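3-oxoacyl-[acyl-carrier-protein] synthase 2 (Rickettsia rickettsii, PDB 4JGA) probably catalyses the condensation of malonyl-ACP with a growing acyl chain, the carbon-carbon bond-forming step of bacterial fatty acid elongation. Local coordinates at residues G30-V33 and N34-W37; Y97-A100 and A101-A105; A289-M292 and T293-H296; G132-M135 and I136-S140; V262-E265 and Y266-L270. All coordinates share one frame; numbering follows the deposited sequence.

Contact 1. Residues G30-V33 and N34-W37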
# COMPACT_ATOMS: atom_id res chain seq x y z
N GLY A 30 -21.89 14.78 0.93
CA GLY A 30 -21.73 15.58 -0.29
C GLY A 30 -20.88 14.92 -1.36
O GLY A 30 -19.93 14.19 -1.05
N LEU A 31 -21.19 15.21 -2.62
CA LEU A 31 -20.50 14.61 -3.78
C LEU A 31 -19.30 15.43 -4.25
O LEU A 31 -18.63 15.05 -5.20
CB LEU A 31 -21.49 14.44 -4.95
CG LEU A 31 -22.74 13.63 -4.64
CD1 LEU A 31 -23.62 13.51 -5.86
CD2 LEU A 31 -22.35 12.26 -4.11
N ASN A 32 -19.05 16.56 -3.61
CA ASN A 32 -17.89 17.39 -3.87
C ASN A 32 -17.48 18.13 -2.60
O ASN A 32 -18.07 17.94 -1.54
CB ASN A 32 -18.14 18.35 -5.02
CG ASN A 32 -19.30 19.28 -4.76
OD1 ASN A 32 -19.60 19.67 -3.64
ND2 ASN A 32 -19.99 19.62 -5.82
N VAL A 33 -16.45 18.94 -2.71
CA VAL A 33 -15.93 19.64 -1.54
C VAL A 33 -16.96 20.64 -0.99
O VAL A 33 -17.18 20.70 0.22
CB VAL A 33 -14.60 20.35 -1.86
CG1 VAL A 33 -14.18 21.26 -0.72
CG2 VAL A 33 -13.50 19.34 -2.17
N ASN A 34 -17.61 21.40 -1.85
CA ASN A 34 -18.45 22.51 -1.37
C ASN A 34 -19.66 22.02 -0.64
O ASN A 34 -19.98 22.51 0.42
CB ASN A 34 -18.92 23.38 -2.52
CG ASN A 34 -17.81 24.23 -3.07
OD1 ASN A 34 -16.81 24.52 -2.41
ND2 ASN A 34 -17.98 24.63 -4.31
N SER A 35 -20.33 21.02 -1.19
CA SER A 35 -21.52 20.49 -0.54
C SER A 35 -21.11 19.76 0.75
O SER A 35 -21.78 19.93 1.77
CB SER A 35 -22.31 19.59 -1.50
OG SER A 35 -21.52 18.49 -1.90
N SER A 36 -20.04 18.95 0.72
CA SER A 36 -19.60 18.22 1.91
C SER A 36 -19.29 19.19 3.07
O SER A 36 -19.71 18.99 4.20
CB SER A 36 -18.36 17.35 1.64
OG SER A 36 -18.60 16.34 0.69
N TRP A 37 -18.53 20.25 2.77
CA TRP A 37 -18.03 21.17 3.79
C TRP A 37 -19.16 22.00 4.35
O TRP A 37 -19.23 22.18 5.56
CB TRP A 37 -16.90 22.04 3.24
CG TRP A 37 -16.31 22.99 4.20
CD1 TRP A 37 -16.27 24.36 4.07
CD2 TRP A 37 -15.70 22.68 5.44
NE1 TRP A 37 -15.67 24.91 5.17
CE2 TRP A 37 -15.31 23.90 6.03
CE3 TRP A 37 -15.43 21.49 6.12
CZ2 TRP A 37 -14.65 23.96 7.26
CZ3 TRP A 37 -14.80 21.54 7.33
CH2 TRP A 37 -14.41 22.76 7.90
O HOH W 1 -23.37 16.88 -3.51

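Contact 2. Residues Y97-A100 and A101-A105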
# COMPACT_ATOMS: atom_id res chain seq x y z
N TYR A 97 -15.03 6.12 -6.42
CA TYR A 97 -14.99 7.22 -5.50
C TYR A 97 -13.64 7.96 -5.58
O TYR A 97 -13.60 9.18 -5.58
CB TYR A 97 -15.22 6.76 -4.06
CG TYR A 97 -16.54 6.07 -3.80
CD1 TYR A 97 -17.68 6.31 -4.60
CD2 TYR A 97 -16.67 5.18 -2.74
CE1 TYR A 97 -18.89 5.68 -4.32
CE2 TYR A 97 -17.87 4.56 -2.46
CZ TYR A 97 -18.97 4.79 -3.25
OH TYR A 97 -20.14 4.16 -2.93
N GLY A 98 -12.56 7.19 -5.65
CA GLY A 98 -11.19 7.72 -5.74
C GLY A 98 -10.99 8.55 -7.00
O GLY A 98 -10.45 9.65 -6.94
N VAL A 99 -11.43 8.05 -8.12
CA VAL A 99 -11.28 8.76 -9.38
C VAL A 99 -12.11 10.04 -9.36
O VAL A 99 -11.66 11.07 -9.83
CB VAL A 99 -11.65 7.87 -10.58
CG1 VAL A 99 -11.63 8.67 -11.88
CG2 VAL A 99 -10.65 6.72 -10.71
N ALA A 100 -13.30 9.97 -8.78
CA ALA A 100 -14.13 11.15 -8.66
C ALA A 100 -13.46 12.24 -7.79
O ALA A 100 -13.40 13.41 -8.18
CB ALA A 100 -15.50 10.77 -8.12
N ALA A 101 -12.96 11.86 -6.62
CA ALA A 101 -12.30 12.83 -5.75
C ALA A 101 -11.02 13.41 -6.42
O ALA A 101 -10.73 14.60 -6.33
CB ALA A 101 -12.00 12.23 -4.40
N ALA A 102 -10.26 12.57 -7.09
CA ALA A 102 -9.03 13.00 -7.72
C ALA A 102 -9.33 13.94 -8.89
O ALA A 102 -8.61 14.89 -9.12
CB ALA A 102 -8.23 11.82 -8.20
N THR A 103 -10.40 13.65 -9.62
CA THR A 103 -10.80 14.48 -10.75
C THR A 103 -11.15 15.89 -10.24
O THR A 103 -10.63 16.88 -10.77
CB THR A 103 -11.98 13.86 -11.51
OG1 THR A 103 -11.55 12.62 -12.11
CG2 THR A 103 -12.47 14.84 -12.59
N GLU A 104 -11.94 15.96 -9.17
CA GLU A 104 -12.23 17.23 -8.55
C GLU A 104 -10.92 17.97 -8.08
O GLU A 104 -10.74 19.17 -8.35
CB GLU A 104 -13.20 17.05 -7.38
CG GLU A 104 -13.59 18.40 -6.76
CD GLU A 104 -14.48 18.32 -5.53
OE1 GLU A 104 -14.70 17.23 -4.98
OE2 GLU A 104 -14.92 19.42 -5.09
N ALA A 105 -10.02 17.25 -7.39
CA ALA A 105 -8.79 17.85 -6.91
C ALA A 105 -7.92 18.37 -8.05
O ALA A 105 -7.42 19.48 -7.99
CB ALA A 105 -8.01 16.88 -6.06

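Contact 3. Residues A289-M292 and T293-H296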
# COMPACT_ATOMS: atom_id res chain seq x y z
N ALA A 289 3.33 -1.21 18.20
CA ALA A 289 3.94 -2.51 18.42
C ALA A 289 3.28 -3.28 19.60
O ALA A 289 3.98 -3.81 20.45
CB ALA A 289 5.44 -2.35 18.66
N TYR A 290 1.96 -3.32 19.63
CA TYR A 290 1.26 -3.83 20.78
C TYR A 290 0.29 -4.92 20.37
O TYR A 290 0.45 -6.03 20.79
CB TYR A 290 0.52 -2.72 21.55
CG TYR A 290 -0.44 -3.28 22.59
CD1 TYR A 290 0.02 -4.09 23.59
CD2 TYR A 290 -1.81 -3.00 22.56
CE1 TYR A 290 -0.82 -4.64 24.53
CE2 TYR A 290 -2.67 -3.55 23.50
CZ TYR A 290 -2.16 -4.35 24.49
OH TYR A 290 -2.94 -4.90 25.43
N HIS A 291 -0.70 -4.62 19.55
CA HIS A 291 -1.83 -5.56 19.32
C HIS A 291 -2.33 -5.39 17.89
O HIS A 291 -2.19 -4.33 17.30
CB HIS A 291 -2.93 -5.27 20.38
CG HIS A 291 -4.00 -6.32 20.50
ND1 HIS A 291 -5.07 -6.39 19.63
CD2 HIS A 291 -4.19 -7.31 21.41
CE1 HIS A 291 -5.87 -7.38 19.99
NE2 HIS A 291 -5.35 -7.96 21.06
N MET A 292 -2.89 -6.44 17.33
CA MET A 292 -3.45 -6.41 15.98
C MET A 292 -4.57 -5.40 15.79
O MET A 292 -4.68 -4.78 14.75
CB MET A 292 -3.94 -7.81 15.59
CG MET A 292 -2.81 -8.74 15.26
SD MET A 292 -3.36 -10.20 14.32
CE MET A 292 -4.85 -10.67 15.25
N THR A 293 -5.42 -5.25 16.79
CA THR A 293 -6.59 -4.44 16.67
C THR A 293 -6.83 -3.44 17.79
O THR A 293 -7.49 -2.46 17.57
CB THR A 293 -7.85 -5.29 16.49
OG1 THR A 293 -7.91 -6.26 17.51
CG2 THR A 293 -7.86 -6.00 15.16
N ALA A 294 -6.32 -3.72 18.98
CA ALA A 294 -6.49 -2.82 20.11
C ALA A 294 -5.39 -1.76 20.11
O ALA A 294 -4.24 -2.07 19.83
CB ALA A 294 -6.46 -3.63 21.43
N PRO A 295 -5.75 -0.51 20.41
CA PRO A 295 -4.79 0.58 20.48
C PRO A 295 -3.95 0.46 21.74
O PRO A 295 -4.37 -0.13 22.74
CB PRO A 295 -5.69 1.84 20.52
CG PRO A 295 -6.91 1.36 21.21
CD PRO A 295 -7.09 -0.08 20.82
N HIS A 296 -2.72 0.96 21.70
CA HIS A 296 -1.84 0.92 22.86
C HIS A 296 -2.57 1.55 24.07
O HIS A 296 -3.05 2.68 23.99
CB HIS A 296 -0.56 1.69 22.55
CG HIS A 296 0.57 1.41 23.50
ND1 HIS A 296 0.54 1.78 24.82
CD2 HIS A 296 1.80 0.89 23.29
CE1 HIS A 296 1.68 1.46 25.39
NE2 HIS A 296 2.47 0.93 24.48
O HOH W 2 -3.97 -2.15 16.51

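Contact 4. Residues G132-M135 and I136-S140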
# COMPACT_ATOMS: atom_id res chain seq x y z
N GLY A 132 -10.76 -3.50 -2.88
CA GLY A 132 -11.84 -3.98 -3.72
C GLY A 132 -12.63 -5.10 -3.09
O GLY A 132 -12.77 -6.20 -3.67
N LEU A 133 -13.13 -4.83 -1.90
CA LEU A 133 -13.78 -5.83 -1.07
C LEU A 133 -15.03 -6.39 -1.72
O LEU A 133 -15.19 -7.62 -1.80
CB LEU A 133 -14.10 -5.26 0.30
CG LEU A 133 -14.78 -6.23 1.24
CD1 LEU A 133 -13.92 -7.48 1.41
CD2 LEU A 133 -15.09 -5.57 2.57
N LYS A 134 -15.91 -5.52 -2.20
CA LYS A 134 -17.12 -5.95 -2.88
C LYS A 134 -16.78 -6.76 -4.17
O LYS A 134 -17.41 -7.76 -4.46
CB LYS A 134 -18.01 -4.74 -3.20
CG LYS A 134 -19.21 -5.09 -4.08
CD LYS A 134 -20.27 -4.00 -4.04
CE LYS A 134 -21.39 -4.21 -5.07
NZ LYS A 134 -22.19 -5.43 -4.74
N MET A 135 -15.79 -6.31 -4.91
CA MET A 135 -15.38 -6.95 -6.15
C MET A 135 -14.92 -8.38 -5.87
O MET A 135 -15.39 -9.32 -6.53
CB MET A 135 -14.28 -6.14 -6.85
CG MET A 135 -13.84 -6.67 -8.22
SD MET A 135 -15.19 -6.96 -9.37
CE MET A 135 -15.93 -5.30 -9.46
N ILE A 136 -14.10 -8.56 -4.84
CA ILE A 136 -13.59 -9.88 -4.49
C ILE A 136 -14.71 -10.75 -3.93
O ILE A 136 -14.83 -11.89 -4.30
CB ILE A 136 -12.39 -9.82 -3.53
CG1 ILE A 136 -11.22 -9.09 -4.19
CG2 ILE A 136 -11.92 -11.22 -3.11
CD1 ILE A 136 -10.03 -8.81 -3.28
N GLU A 137 -15.51 -10.18 -3.04
CA GLU A 137 -16.62 -10.89 -2.41
C GLU A 137 -17.60 -11.37 -3.46
O GLU A 137 -17.89 -12.55 -3.54
CB GLU A 137 -17.31 -9.98 -1.38
CG GLU A 137 -18.61 -10.51 -0.79
CD GLU A 137 -19.14 -9.61 0.31
OE1 GLU A 137 -18.83 -8.41 0.28
OE2 GLU A 137 -19.83 -10.14 1.22
N ASP A 138 -18.08 -10.45 -4.29
CA ASP A 138 -19.05 -10.78 -5.35
C ASP A 138 -18.46 -11.79 -6.33
O ASP A 138 -19.13 -12.72 -6.73
CB ASP A 138 -19.52 -9.54 -6.11
CG ASP A 138 -20.36 -8.61 -5.27
OD1 ASP A 138 -20.75 -8.98 -4.16
OD2 ASP A 138 -20.63 -7.49 -5.72
N THR A 139 -17.22 -11.59 -6.72
CA THR A 139 -16.64 -12.38 -7.79
C THR A 139 -16.42 -13.81 -7.27
O THR A 139 -16.63 -14.77 -8.01
CB THR A 139 -15.33 -11.79 -8.35
OG1 THR A 139 -15.55 -10.48 -8.88
CG2 THR A 139 -14.79 -12.67 -9.48
N SER A 140 -15.99 -13.91 -6.01
CA SER A 140 -15.76 -15.20 -5.36
C SER A 140 -17.04 -16.00 -5.24
O SER A 140 -17.05 -17.19 -5.52
CB SER A 140 -15.17 -14.98 -3.98
OG SER A 140 -13.90 -14.36 -4.04

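Contact 5. Residues V262-E265 and Y266-L270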
# COMPACT_ATOMS: atom_id res chain seq x y z
N VAL A 262 -4.13 17.64 -4.25
CA VAL A 262 -2.94 17.94 -5.01
C VAL A 262 -1.97 18.67 -4.08
O VAL A 262 -2.31 19.70 -3.47
CB VAL A 262 -3.22 18.79 -6.25
CG1 VAL A 262 -1.97 18.99 -7.09
CG2 VAL A 262 -4.32 18.13 -7.09
N LEU A 263 -0.78 18.08 -3.95
CA LEU A 263 0.36 18.69 -3.28
C LEU A 263 1.38 19.11 -4.32
O LEU A 263 1.55 18.47 -5.36
CB LEU A 263 1.03 17.74 -2.29
CG LEU A 263 0.15 17.13 -1.19
CD1 LEU A 263 1.06 16.32 -0.26
CD2 LEU A 263 -0.68 18.17 -0.42
N GLU A 264 2.08 20.19 -4.02
CA GLU A 264 2.91 20.82 -5.00
C GLU A 264 4.08 21.54 -4.34
O GLU A 264 3.94 22.14 -3.26
CB GLU A 264 2.05 21.76 -5.82
CG GLU A 264 2.76 22.43 -7.00
CD GLU A 264 1.78 23.09 -7.96
OE1 GLU A 264 0.54 23.05 -7.69
OE2 GLU A 264 2.25 23.62 -9.00
N GLU A 265 5.24 21.46 -4.99
CA GLU A 265 6.42 22.19 -4.51
C GLU A 265 6.09 23.70 -4.57
O GLU A 265 5.48 24.18 -5.52
CB GLU A 265 7.64 21.86 -5.35
CG GLU A 265 8.94 22.43 -4.82
CD GLU A 265 9.20 23.86 -5.24
OE1 GLU A 265 8.89 24.22 -6.39
OE2 GLU A 265 9.73 24.64 -4.41
N TYR A 266 6.49 24.43 -3.54
CA TYR A 266 5.98 25.78 -3.36
C TYR A 266 6.33 26.72 -4.51
O TYR A 266 5.47 27.41 -5.00
CB TYR A 266 6.45 26.35 -2.01
CG TYR A 266 5.85 27.68 -1.63
CD1 TYR A 266 4.58 28.04 -2.05
CD2 TYR A 266 6.56 28.57 -0.85
CE1 TYR A 266 4.01 29.25 -1.70
CE2 TYR A 266 6.01 29.80 -0.48
CZ TYR A 266 4.72 30.13 -0.90
OH TYR A 266 4.15 31.34 -0.58
N GLU A 267 7.60 26.78 -4.92
CA GLU A 267 7.99 27.69 -6.01
C GLU A 267 7.22 27.38 -7.30
O GLU A 267 6.69 28.27 -7.97
CB GLU A 267 9.50 27.70 -6.29
CG GLU A 267 10.38 28.15 -5.12
CD GLU A 267 10.02 29.53 -4.55
OE1 GLU A 267 9.88 30.47 -5.34
OE2 GLU A 267 9.88 29.70 -3.30
N HIS A 268 7.16 26.08 -7.63
CA HIS A 268 6.38 25.57 -8.75
C HIS A 268 4.92 26.05 -8.73
O HIS A 268 4.43 26.60 -9.73
CB HIS A 268 6.41 24.05 -8.68
CG HIS A 268 5.92 23.38 -9.91
ND1 HIS A 268 4.59 23.11 -10.13
CD2 HIS A 268 6.59 22.84 -10.95
CE1 HIS A 268 4.46 22.48 -11.28
NE2 HIS A 268 5.66 22.28 -11.79
N ALA A 269 4.27 25.95 -7.58
CA ALA A 269 2.93 26.48 -7.39
C ALA A 269 2.86 28.01 -7.63
O ALA A 269 2.01 28.48 -8.39
CB ALA A 269 2.41 26.16 -6.01
N LEU A 270 3.77 28.75 -7.00
CA LEU A 270 3.81 30.20 -7.18
C LEU A 270 4.06 30.61 -8.62
O LEU A 270 3.41 31.51 -9.12
CB LEU A 270 4.89 30.85 -6.31
CG LEU A 270 4.65 30.76 -4.81
CD1 LEU A 270 5.89 31.26 -4.06
CD2 LEU A 270 3.39 31.53 -4.42

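Contact 1. Residues G30-V33 and N34-W37
Gly30 lies against Ser35 and Ser36 of the coming helix, its CA 3.3 Å from Ser35 OG, and it holds backbone angles that call for glycine. Leu31 turns its side chain away, yet its N reaches Ser35 through a water, which accepts from Leu31 N and donates to Ser35 OG. Asn32 is the N-cap of helix 33-41. Its CG is folded between the backbone N and carbonyl carbon (chi1 59°), which brings Asn32 OD1 over the first turn to accept from Ser35 N at 2.9 Å in an almost straight bond (171°). Ser35 OG gives Asn32 OD1 a second bond of 2.8 Å, but from above the amide plane. The backbone oxygen is doubly held too: Ser36 OG, 2.8 Å from Asn32 O, and Ser36 N approach it from opposite faces of its plane. Val33 O then takes the regular helical bond from Trp37 N. Around this turn, Val33 packs on Leu23 and Leu25 of strand 18-26 and on Leu378 of helix 368-382, Trp37 NE1 bonds to Asp382 at the end of that helix, and Glu104 of helix 93-109 accepts from Val33 N.

Contact 2. Residues Y97-A100 and A101-A105
Thr103 and Val99 face the same flank of helix 93-109, one turn apart, and their side chains cross at a slant. The nearer branch of Val99, CG1, stands 4.0 Å from Thr103 OG1, so the hydroxyl fits beside a methyl while its bond goes to the backbone. Thr103 OG1 lies anti to its own carbonyl carbon (chi1 -65°), a setting that points it back down the helix to donate to Val99 O at 2.8 Å. It reaches that oxygen from above the peptide plane, whereas Thr103 N, 2.9 Å from Val99 O, arrives over the opposite face. One carbonyl oxygen thus takes two donors from its own helix, and Lys171 NZ is a further partner of the threonine hydroxyl.

Ala101 and Ala102 are small. Ala101 rests its CB 3.6 Å from Tyr97 O, and Ala102 sets its CB 3.4 Å from Gly98 O, both on carbonyls of the turn before. This slim face lets the helix lie on the central sheet of the thiolase-type fold: Ala101 and Ala102 pack on Val260, and Ala101 also on Ala258, of strand 257-265. Ala102 and Val99 meet helix 163-172 through Val168 and Leu164.

Tyr97 swings clear of the following turn, and its ring meets Phe74 edge-to-face. Glu104 runs out extended, CG anti to the backbone N (chi1 -176°), with only its CB near Ala100 O. At the far end of that chain Leu25 N donates to OE1, and the other oxygen serves the start of helix 33-41.

Contact 3. Residues A289-M292 and T293-H296
His291 and Ala294 meet inside a chain reversal in the loop that joins strand 278-287 to helix 300-312 of the C-terminal ketoacyl synthase region; the pieces on the two sides of the bend run nearly antiparallel, 165° apart. Starting at the root of the histidine, His291 CB lies 3.5 Å from Ala294 O. CG is held anti to the backbone N (chi1 -167°), which carries the imidazole across to the returning chain and places His291 CG 3.8 Å from Ala294 CB. That methyl sits over one face of the ring, offset toward its rim, in a CH-pi contact with Ala294 CB 3.9 Å from the His291 ring centroid. Next comes His291 ND1, which accepts from Thr293 N at 3.1 Å; the donor lies close to the imidazole plane and the bond is nearly straight (169°). This in-plane bond fixes the rotation of the ring, while the methyl covers one face. Farther out, His291 CE1 passes 3.4 Å from Thr293 OG1.

A water donates to His291 O and at most weakly to Ala294 O across the bend. The loop also packs against the second subunit: Met292 on Met91 and Thr293 on Pro157 of that neighbouring chain, while Met292 keeps backbone hydrogen bonds with Gly423 of its own chain. Tyr290 lies across the mouth of the reversal, its ring placed obliquely to that of His296, and the edge of the tyrosine brings Tyr290 CD2 to 3.8 Å from Ala294 O.

Contact 4. Residues G132-M135 and I136-S140
Lys134 with Asp138 and Met135 with Thr139 are neighbours one turn apart on the first turns of helix 133-146, in the N-terminal ketoacyl synthase region and beside the dimer interface. Gly132 is the N-cap residue, and Ile136 N donates to Gly132 O at 3.0 Å to start the helical ladder. The charged pair lies on the exposed flank. Lys134 runs out extended and bends only at its last torsion (chi4 66°), which turns Lys134 NZ back to Asp138 OD2 for a salt bridge of 2.8 Å on the syn lone pair of that oxygen. The aliphatic part is close as well, with Lys134 CG 3.2 Å from Asp138 OD2, so OD2 sits in the crook of the lysine chain, near CG as well as NZ.

On the neighbouring flank, Thr139 OG1 donates to Met135 O at 2.6 Å while Thr139 N reaches the same oxygen over the other face. Ser140 OG likewise donates to Ile136 O at 2.7 Å, its N reaching that oxygen from the opposite face. The methionine curls at chi2 and chi3 to bring Met135 SD 3.6 Å from Thr139 OG1, and packs on Ala158 and Ser159 of helix 155-159. Glu137 is buried, held by Thr217 OG1 and Val219 N; it also packs on Ser140 of the second subunit. Each hydroxyl of Thr139 and Ser140 is therefore spent on its own helix, while the lysine and aspartate charges would largely neutralise each other, on a flank where solvent can probably compete.

Contact 5. Residues V262-E265 and Y266-L270
Glu265 and His268 make up the tight part of this corner, where strand 257-265 ends and helix 266-271 sets off at 100° to it. Glu265 is the N-cap: its side chain kinks at chi2 (-84°) and folds back over the helix start, so that Glu265 OE1 accepts from His268 N at 2.8 Å and OE2 from Glu267 N at 3.1 Å. Both donors come from above the carboxylate plane. Ala269 N closes the first turn on Glu265 O. Glu264 reaches to the same turn from the strand, extended, and Glu264 OE2 accepts from His268 ND1 at 2.6 Å, in the plane of the imidazole and on the anti side of the carboxylate. Arg272 bridges to Glu264 OE2, Thr21 OG1 bonds to Glu264 OE1, and Trp111 meets the His268 ring edge-to-face. Ala269 fills in beside them, with Ala269 CB 3.7 Å from Glu264 CD.

The other side is looser. Glu267 is exposed and its tip leads off, while Leu270 CD1 lies over one face of the Tyr266 ring, which leans on Val19 and Ile434. A buried glutamate thus gains both an arginine and an imidazole N-H, which would favour its ionised form, while the carboxylate of Glu265 faces the amide-rich start of the helix.

Along the chain the contacts follow one another as 1, 2, 4, 5 and 3; none nests in or crosses another, and each is closed within one continuous stretch. Contact 1 starts helix 33-41 after strand 18-26, and contact 2 lies midway on helix 93-109; the two touch at the start of helix 33-41. Contact 4 opens helix 133-146. Contact 5 turns strand 257-265 into its short helix and meets contact 2 where Val262 CG2 packs on Ala105 O at 3.5 Å. Contact 3 bends the loop after strand 278-287, across the chain's centre from contacts 1 and 2. Contacts 3 and 4, their centres about 28 Å apart, both face the second subunit.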